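Local coordinates for bifunctional protein PutA (Bdellovibrio bacteriovorus, PDB 5UR2) that probably oxidises proline to glutamate in two steps, joining a flavin-dependent proline dehydrogenase and an NAD+-dependent L-glutamate gamma-semialdehyde dehydrogenase in one chain, at residues Gly767-Ala772 with Lys816-Pro821; Leu150-Ala155 with Ala804-Ile809; Leu18-Ser23 with Lys390-Asp395. One frame throughout, in Å; residues are numbered along the deposited sequence.

Contact 1 (Gly767-Ala772 with Lys816-Pro821); sequences GVIYSA and KAYMGP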
# COMPACT_ATOMS: atom_id res chain seq x y z
N GLY B 767 8.73 -26.25 20.84
CA GLY B 767 7.85 -25.62 19.86
C GLY B 767 6.70 -26.52 19.43
O GLY B 767 5.55 -26.07 19.32
N VAL B 768 6.97 -27.81 19.21
CA VAL B 768 5.91 -28.72 18.76
C VAL B 768 4.89 -28.97 19.88
O VAL B 768 3.67 -28.98 19.63
CB VAL B 768 6.53 -30.01 18.21
CG1 VAL B 768 5.49 -31.07 18.06
CG2 VAL B 768 7.19 -29.74 16.87
N ILE B 769 5.36 -29.18 21.11
CA ILE B 769 4.43 -29.40 22.23
C ILE B 769 3.46 -28.23 22.35
O ILE B 769 2.23 -28.42 22.38
CB ILE B 769 5.20 -29.62 23.55
CG1 ILE B 769 5.87 -30.98 23.55
CG2 ILE B 769 4.25 -29.59 24.74
CD1 ILE B 769 4.87 -32.12 23.64
N TYR B 770 3.98 -27.00 22.38
CA TYR B 770 3.07 -25.87 22.55
C TYR B 770 2.20 -25.68 21.31
O TYR B 770 1.01 -25.38 21.44
CB TYR B 770 3.82 -24.58 22.89
CG TYR B 770 2.85 -23.43 22.97
CD1 TYR B 770 1.89 -23.40 23.96
CD2 TYR B 770 2.84 -22.40 22.01
CE1 TYR B 770 0.96 -22.37 24.04
CE2 TYR B 770 1.92 -21.36 22.09
CZ TYR B 770 0.97 -21.36 23.11
OH TYR B 770 0.03 -20.36 23.22
N SER B 771 2.76 -25.87 20.12
CA SER B 771 1.96 -25.73 18.89
C SER B 771 0.85 -26.77 18.81
O SER B 771 -0.22 -26.50 18.24
CB SER B 771 2.87 -25.81 17.65
OG SER B 771 3.80 -24.74 17.59
N ALA B 772 1.09 -27.98 19.34
CA ALA B 772 0.14 -29.07 19.26
C ALA B 772 -0.87 -29.08 20.40
O ALA B 772 -2.04 -29.39 20.18
CB ALA B 772 0.87 -30.41 19.24
N LYS B 816 -2.02 -23.93 37.28
CA LYS B 816 -1.08 -24.96 36.88
C LYS B 816 -1.49 -25.68 35.60
O LYS B 816 -0.77 -26.57 35.14
CB LYS B 816 -0.90 -25.98 38.02
CG LYS B 816 0.40 -26.77 37.99
CD LYS B 816 1.62 -25.88 38.23
CE LYS B 816 2.92 -26.64 38.09
NZ LYS B 816 3.17 -27.03 36.67
N ALA B 817 -2.64 -25.34 35.01
CA ALA B 817 -3.07 -26.04 33.80
C ALA B 817 -2.13 -25.72 32.64
O ALA B 817 -1.91 -24.55 32.32
CB ALA B 817 -4.50 -25.63 33.45
N TYR B 818 -1.55 -26.75 32.03
CA TYR B 818 -0.97 -26.54 30.70
C TYR B 818 -2.07 -26.57 29.65
O TYR B 818 -2.19 -25.65 28.85
CB TYR B 818 0.11 -27.57 30.38
CG TYR B 818 0.91 -27.23 29.14
CD1 TYR B 818 0.43 -27.52 27.86
CD2 TYR B 818 2.15 -26.61 29.25
CE1 TYR B 818 1.17 -27.21 26.73
CE2 TYR B 818 2.89 -26.29 28.13
CZ TYR B 818 2.41 -26.58 26.88
OH TYR B 818 3.19 -26.24 25.78
N MET B 819 -2.89 -27.62 29.65
CA MET B 819 -4.12 -27.61 28.87
C MET B 819 -5.32 -27.81 29.78
O MET B 819 -5.22 -28.43 30.85
CB MET B 819 -4.09 -28.65 27.74
CG MET B 819 -3.52 -29.99 28.10
SD MET B 819 -3.39 -31.07 26.64
CE MET B 819 -5.10 -31.54 26.40
N GLY B 820 -6.45 -27.23 29.36
CA GLY B 820 -7.73 -27.46 30.00
C GLY B 820 -8.62 -28.31 29.12
O GLY B 820 -8.14 -29.10 28.32
N PRO B 821 -9.93 -28.12 29.22
CA PRO B 821 -10.88 -28.94 28.46
C PRO B 821 -11.09 -28.41 27.04
O PRO B 821 -10.71 -27.30 26.71
CB PRO B 821 -12.17 -28.83 29.28
CG PRO B 821 -12.11 -27.37 29.77
CD PRO B 821 -10.61 -27.09 30.04
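Van der Waals packing carries this contact, and every touch across it is made by the phenol end of Tyr-818, which reaches out of the loop 816-821 to the flank of the helix containing Ile-769 and Tyr-770. With CG of Tyr-818 trans to its backbone N (chi1 -169°), the ring swings out so that its far end reaches the helix and brings its hydroxyl against the base of Tyr-770. OH of Tyr-818 lies 3.3 Å from CA and 3.4 Å from CB of Tyr-770, and it meets the Tyr-770 ring at the edge, in its plane, 3.6 Å from CD1. The branch methyl of Ile-769 adds the aliphatic share: its CG2 is 3.7 Å from OH and 4.1 Å from CZ of Tyr-818, the two side chains crossing at roughly a right angle.

Polar bonds here are internal or lead elsewhere. Tyr-770 sends its own hydroxyl to Glu-589. One turn of the helix is doubly tied at Gly-767 O, which receives Ser-771 N at 2.9 Å and Ser-771 OG at 2.8 Å from opposite faces of the carbonyl plane.

Helix 761-773 is the crossover between the parallel strands 751-755 and 783-789, a beta-alpha-beta unit in the alpha/beta fold of the aldehyde dehydrogenase family; Tyr-818 packs onto it from the loop that follows helix 790-806.

Contact 2 (Leu150-Ala155 with Ala804-Ile809); sequences LSEKEA and AKSIEI
Ser-806 and Glu-152 meet through a single hydrogen bond, from Glu-152 N to Ser-806 OG, at 3.0 Å with an N-H...O angle of 159°. Around it the touching is slight. CB of Glu-152 points at Ser-806, and chi1 of -77° puts CG beside the serine hydroxyl as well; CG of Glu-152 is 3.7 Å from OG of Ser-806. CA of Ser-151 approaches the same oxygen, again at 3.7 Å.

The next shell fixes both partners. Ser-806 OG is also hydrogen-bonded to the carbonyl oxygen of Glu-802, one turn back on its own helix, so two hydrogen bonds hold the hydroxyl. The bend of Glu-152 at chi2 (-49°) sets the direction of its carboxylate, which goes to Arg-221, as a salt bridge, and to Ser-204. Across the first turn of helix 152-173, Ser-151 and Glu-154 form a capping box: Glu-154 N donates to Ser-151 OG at 3.2 Å, while Glu-154 OE1 accepts from Leu-150 N at 2.8 Å, nearly in line with its C-O bond, and weakly from Ser-151 N. The other oxygen, Glu-154 OE2, makes a salt bridge to Arg-799 of helix 790-806, tying the cap to the same helix that carries Ser-806.

An amide in the first turn of a helix has no carbonyl of a preceding helical turn to bond to; here Ser-806 supplies the acceptor for Glu-152 N. Because a carbonyl oxygen can only accept, Ser-806 must donate to Glu-802 O, and its oxygen thereby links an N-H at the start of the proline dehydrogenase helix to a carbonyl near the end of an aldehyde dehydrogenase helix, a chain of bonds whose members probably strengthen one another.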
# COMPACT_ATOMS: atom_id res chain seq x y z
N LEU B 150 13.36 -30.63 29.55
CA LEU B 150 12.02 -30.52 28.98
C LEU B 150 11.05 -31.55 29.54
O LEU B 150 9.84 -31.37 29.39
CB LEU B 150 12.08 -30.67 27.46
CG LEU B 150 12.82 -29.54 26.73
CD1 LEU B 150 12.81 -29.76 25.23
CD2 LEU B 150 12.19 -28.22 27.07
N SER B 151 11.54 -32.63 30.14
CA SER B 151 10.68 -33.69 30.63
C SER B 151 11.05 -34.06 32.06
O SER B 151 12.16 -33.77 32.54
CB SER B 151 10.78 -34.92 29.74
OG SER B 151 12.07 -35.49 29.91
N GLU B 152 10.13 -34.75 32.74
CA GLU B 152 10.44 -35.21 34.09
C GLU B 152 11.49 -36.31 34.11
O GLU B 152 12.26 -36.41 35.08
CB GLU B 152 9.17 -35.65 34.81
CG GLU B 152 8.36 -34.45 35.28
CD GLU B 152 9.20 -33.43 36.04
OE1 GLU B 152 9.58 -33.72 37.19
OE2 GLU B 152 9.48 -32.34 35.49
N LYS B 153 11.58 -37.13 33.05
CA LYS B 153 12.69 -38.07 32.97
C LYS B 153 14.03 -37.35 32.96
O LYS B 153 14.97 -37.74 33.66
CB LYS B 153 12.58 -38.94 31.71
CG LYS B 153 13.77 -39.91 31.60
CD LYS B 153 13.65 -40.88 30.45
CE LYS B 153 14.98 -41.61 30.25
NZ LYS B 153 15.10 -42.20 28.88
N GLU B 154 14.14 -36.28 32.17
CA GLU B 154 15.39 -35.52 32.12
C GLU B 154 15.69 -34.84 33.45
O GLU B 154 16.84 -34.82 33.91
CB GLU B 154 15.33 -34.51 30.97
CG GLU B 154 15.47 -35.14 29.58
CD GLU B 154 14.86 -34.27 28.46
OE1 GLU B 154 14.36 -33.16 28.76
OE2 GLU B 154 14.88 -34.72 27.29
N ALA B 155 14.65 -34.30 34.10
CA ALA B 155 14.83 -33.71 35.42
C ALA B 155 15.35 -34.74 36.41
O ALA B 155 16.28 -34.48 37.17
CB ALA B 155 13.52 -33.10 35.93
N ALA B 804 5.58 -34.75 26.57
CA ALA B 804 4.12 -34.79 26.61
C ALA B 804 3.62 -35.48 27.88
O ALA B 804 2.60 -35.06 28.44
CB ALA B 804 3.59 -35.48 25.35
N LYS B 805 4.33 -36.50 28.37
CA LYS B 805 3.96 -37.13 29.64
C LYS B 805 3.99 -36.15 30.81
O LYS B 805 3.36 -36.42 31.84
CB LYS B 805 4.88 -38.30 30.00
CG LYS B 805 4.67 -39.60 29.24
CD LYS B 805 5.64 -40.66 29.76
CE LYS B 805 5.57 -41.94 28.94
NZ LYS B 805 6.71 -42.84 29.27
N SER B 806 4.75 -35.07 30.70
CA SER B 806 4.97 -34.20 31.84
C SER B 806 3.98 -33.04 31.95
O SER B 806 3.92 -32.42 33.01
CB SER B 806 6.40 -33.64 31.80
OG SER B 806 7.34 -34.70 31.73
N ILE B 807 3.23 -32.72 30.90
CA ILE B 807 2.38 -31.53 30.98
C ILE B 807 1.09 -31.87 31.70
O ILE B 807 0.58 -32.99 31.62
CB ILE B 807 2.11 -30.90 29.59
CG1 ILE B 807 1.31 -31.85 28.71
CG2 ILE B 807 3.44 -30.52 28.93
CD1 ILE B 807 0.93 -31.22 27.40
N GLU B 808 0.56 -30.88 32.42
CA GLU B 808 -0.56 -31.10 33.33
C GLU B 808 -1.87 -30.60 32.72
O GLU B 808 -1.92 -29.55 32.09
CB GLU B 808 -0.30 -30.40 34.67
CG GLU B 808 1.02 -30.80 35.32
CD GLU B 808 1.14 -30.34 36.76
OE1 GLU B 808 0.17 -30.53 37.54
OE2 GLU B 808 2.19 -29.77 37.10
N ILE B 809 -2.93 -31.37 32.93
CA ILE B 809 -4.27 -31.05 32.43
C ILE B 809 -5.14 -30.74 33.64
O ILE B 809 -5.28 -31.57 34.54
CB ILE B 809 -4.85 -32.22 31.62
CG1 ILE B 809 -3.92 -32.62 30.47
CG2 ILE B 809 -6.23 -31.88 31.10
CD1 ILE B 809 -2.99 -33.78 30.81

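Contact 3 (Leu18-Ser23 with Lys390-Asp395); sequences LKRMES and KKTIVD
Thr-392 has its methyl CG2 trans to the backbone N and its hydroxyl beside that N (chi1 -65°), a rotation that offers the two branches to successive residues, Arg-20 and Met-21, of the opposing helix. CG2 sits against the aliphatic part of Arg-20, whose chain runs extended from CG to NE: CB and CD of Arg-20 both lie 3.7 Å from CG2 of Thr-392. The other branch, OG1 of Thr-392, is 3.4 Å from CG of Met-21, and these two side chains cross almost perpendicularly.

Neither neighbour bonds to the buried hydroxyl. Its partners are the carbonyl oxygen of Pro-388, one turn back, and NE2 of Gln-24. Gln-24 NE2 also reaches Asp-395 OD2, which takes Lys-391 NZ at 3.0 Å on its syn lone pair in a salt bridge. NH1 of Arg-20 stays 5.3 Å from OD2 of Asp-395, too far for an ion pair, though the opposite charges may still attract.

The segment axes approach to 9.4 Å at 109°, closer to perpendicular than to antiparallel. Helix 387-395 connects barrel strands 379-382 and 400-406 of the proline dehydrogenase TIM barrel, with Ile-393 and Val-394 packed on Met-400; its Thr-392 face receives the N-terminal helix 6-22, whose Leu-18 rests on Val-357 of the neighbouring barrel helix 357-369.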
# COMPACT_ATOMS: atom_id res chain seq x y z
N LEU B 18 48.82 -5.93 36.01
CA LEU B 18 49.19 -6.02 34.60
C LEU B 18 50.71 -6.12 34.42
O LEU B 18 51.18 -6.75 33.46
CB LEU B 18 48.63 -4.82 33.84
CG LEU B 18 47.09 -4.79 33.79
CD1 LEU B 18 46.57 -3.43 33.37
CD2 LEU B 18 46.56 -5.84 32.85
N LYS B 19 51.49 -5.49 35.30
CA LYS B 19 52.95 -5.61 35.18
C LYS B 19 53.40 -7.04 35.44
O LYS B 19 54.18 -7.60 34.65
CB LYS B 19 53.63 -4.64 36.15
CG LYS B 19 55.15 -4.69 36.12
CD LYS B 19 55.72 -4.55 34.71
CE LYS B 19 55.61 -3.13 34.16
NZ LYS B 19 56.52 -2.91 32.98
N ARG B 20 52.88 -7.66 36.50
CA ARG B 20 53.19 -9.06 36.78
C ARG B 20 52.78 -9.96 35.62
O ARG B 20 53.47 -10.94 35.31
CB ARG B 20 52.46 -9.53 38.04
CG ARG B 20 52.95 -9.01 39.37
CD ARG B 20 51.96 -9.45 40.44
NE ARG B 20 52.39 -9.16 41.81
CZ ARG B 20 53.08 -10.00 42.58
NH1 ARG B 20 53.46 -11.18 42.10
NH2 ARG B 20 53.40 -9.64 43.81
N MET B 21 51.66 -9.63 34.96
CA MET B 21 51.17 -10.46 33.87
C MET B 21 52.17 -10.52 32.73
O MET B 21 52.25 -11.54 32.03
CB MET B 21 49.83 -9.94 33.37
CG MET B 21 48.66 -10.30 34.28
SD MET B 21 47.20 -9.29 33.96
CE MET B 21 47.00 -9.55 32.19
N GLU B 22 52.94 -9.45 32.53
CA GLU B 22 53.96 -9.46 31.48
C GLU B 22 55.05 -10.49 31.75
O GLU B 22 55.70 -10.94 30.81
CB GLU B 22 54.61 -8.08 31.36
CG GLU B 22 53.65 -6.91 31.23
CD GLU B 22 54.40 -5.59 31.17
OE1 GLU B 22 53.75 -4.52 31.06
OE2 GLU B 22 55.65 -5.62 31.22
N SER B 23 55.25 -10.88 33.01
CA SER B 23 56.28 -11.83 33.39
C SER B 23 55.81 -13.28 33.37
O SER B 23 56.63 -14.18 33.59
CB SER B 23 56.82 -11.50 34.79
N LYS B 390 44.69 -15.17 35.89
CA LYS B 390 44.49 -16.22 36.89
C LYS B 390 45.77 -16.55 37.65
O LYS B 390 45.80 -16.59 38.88
CB LYS B 390 43.96 -17.47 36.19
CG LYS B 390 43.16 -18.45 37.04
CD LYS B 390 42.70 -19.63 36.17
CE LYS B 390 41.52 -19.24 35.25
NZ LYS B 390 41.12 -20.31 34.28
N LYS B 391 46.85 -16.82 36.90
CA LYS B 391 48.11 -17.19 37.54
C LYS B 391 48.63 -16.06 38.42
O LYS B 391 49.13 -16.30 39.52
CB LYS B 391 49.13 -17.55 36.46
CG LYS B 391 50.55 -17.74 36.96
CD LYS B 391 50.78 -19.11 37.54
CE LYS B 391 52.28 -19.44 37.56
NZ LYS B 391 53.09 -18.29 38.08
N THR B 392 48.49 -14.81 37.95
CA THR B 392 48.95 -13.66 38.72
C THR B 392 48.21 -13.55 40.05
O THR B 392 48.83 -13.33 41.10
CB THR B 392 48.80 -12.38 37.90
OG1 THR B 392 49.65 -12.44 36.75
CG2 THR B 392 49.16 -11.15 38.73
N ILE B 393 46.88 -13.70 40.03
CA ILE B 393 46.08 -13.64 41.26
C ILE B 393 46.57 -14.67 42.27
O ILE B 393 46.64 -14.39 43.47
CB ILE B 393 44.59 -13.86 40.95
CG1 ILE B 393 44.04 -12.79 40.00
CG2 ILE B 393 43.80 -13.87 42.24
CD1 ILE B 393 44.07 -11.41 40.56
N VAL B 394 46.89 -15.88 41.80
CA VAL B 394 47.38 -16.92 42.70
C VAL B 394 48.74 -16.53 43.27
O VAL B 394 49.00 -16.71 44.46
CB VAL B 394 47.44 -18.27 41.96
CG1 VAL B 394 48.06 -19.35 42.85
CG2 VAL B 394 46.05 -18.69 41.50
N ASP B 395 49.63 -16.02 42.41
CA ASP B 395 50.94 -15.57 42.89
C ASP B 395 50.80 -14.49 43.96
O ASP B 395 51.61 -14.44 44.89
CB ASP B 395 51.79 -15.03 41.74
CG ASP B 395 52.22 -16.11 40.76
OD1 ASP B 395 52.25 -17.31 41.14
OD2 ASP B 395 52.55 -15.75 39.60

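In the fold
Contacts 1 and 2 are neighbours, their centres 12 Å apart, and residues 807-809 of contact 2 run against 816-819 of contact 1: Tyr-818 N lies 2.8 Å from Glu-808 O, probably a hydrogen bond, Lys-816 NZ forms a 2.9 Å salt bridge with Glu-808 OE2, and CD1 of Tyr-818 packs on CD1 of Ile-807. Contact 1 stays within the aldehyde dehydrogenase part, whereas contact 2 joins it to the proline dehydrogenase barrel. Contact 3 is remote, its centre 54 Å from that of contact 1 and 49 Å from that of contact 2. All three lie away from the predicted catalytic residues Glu-746 and Cys-780; the Met-21 side chain is about 12 Å from the inactivated flavin.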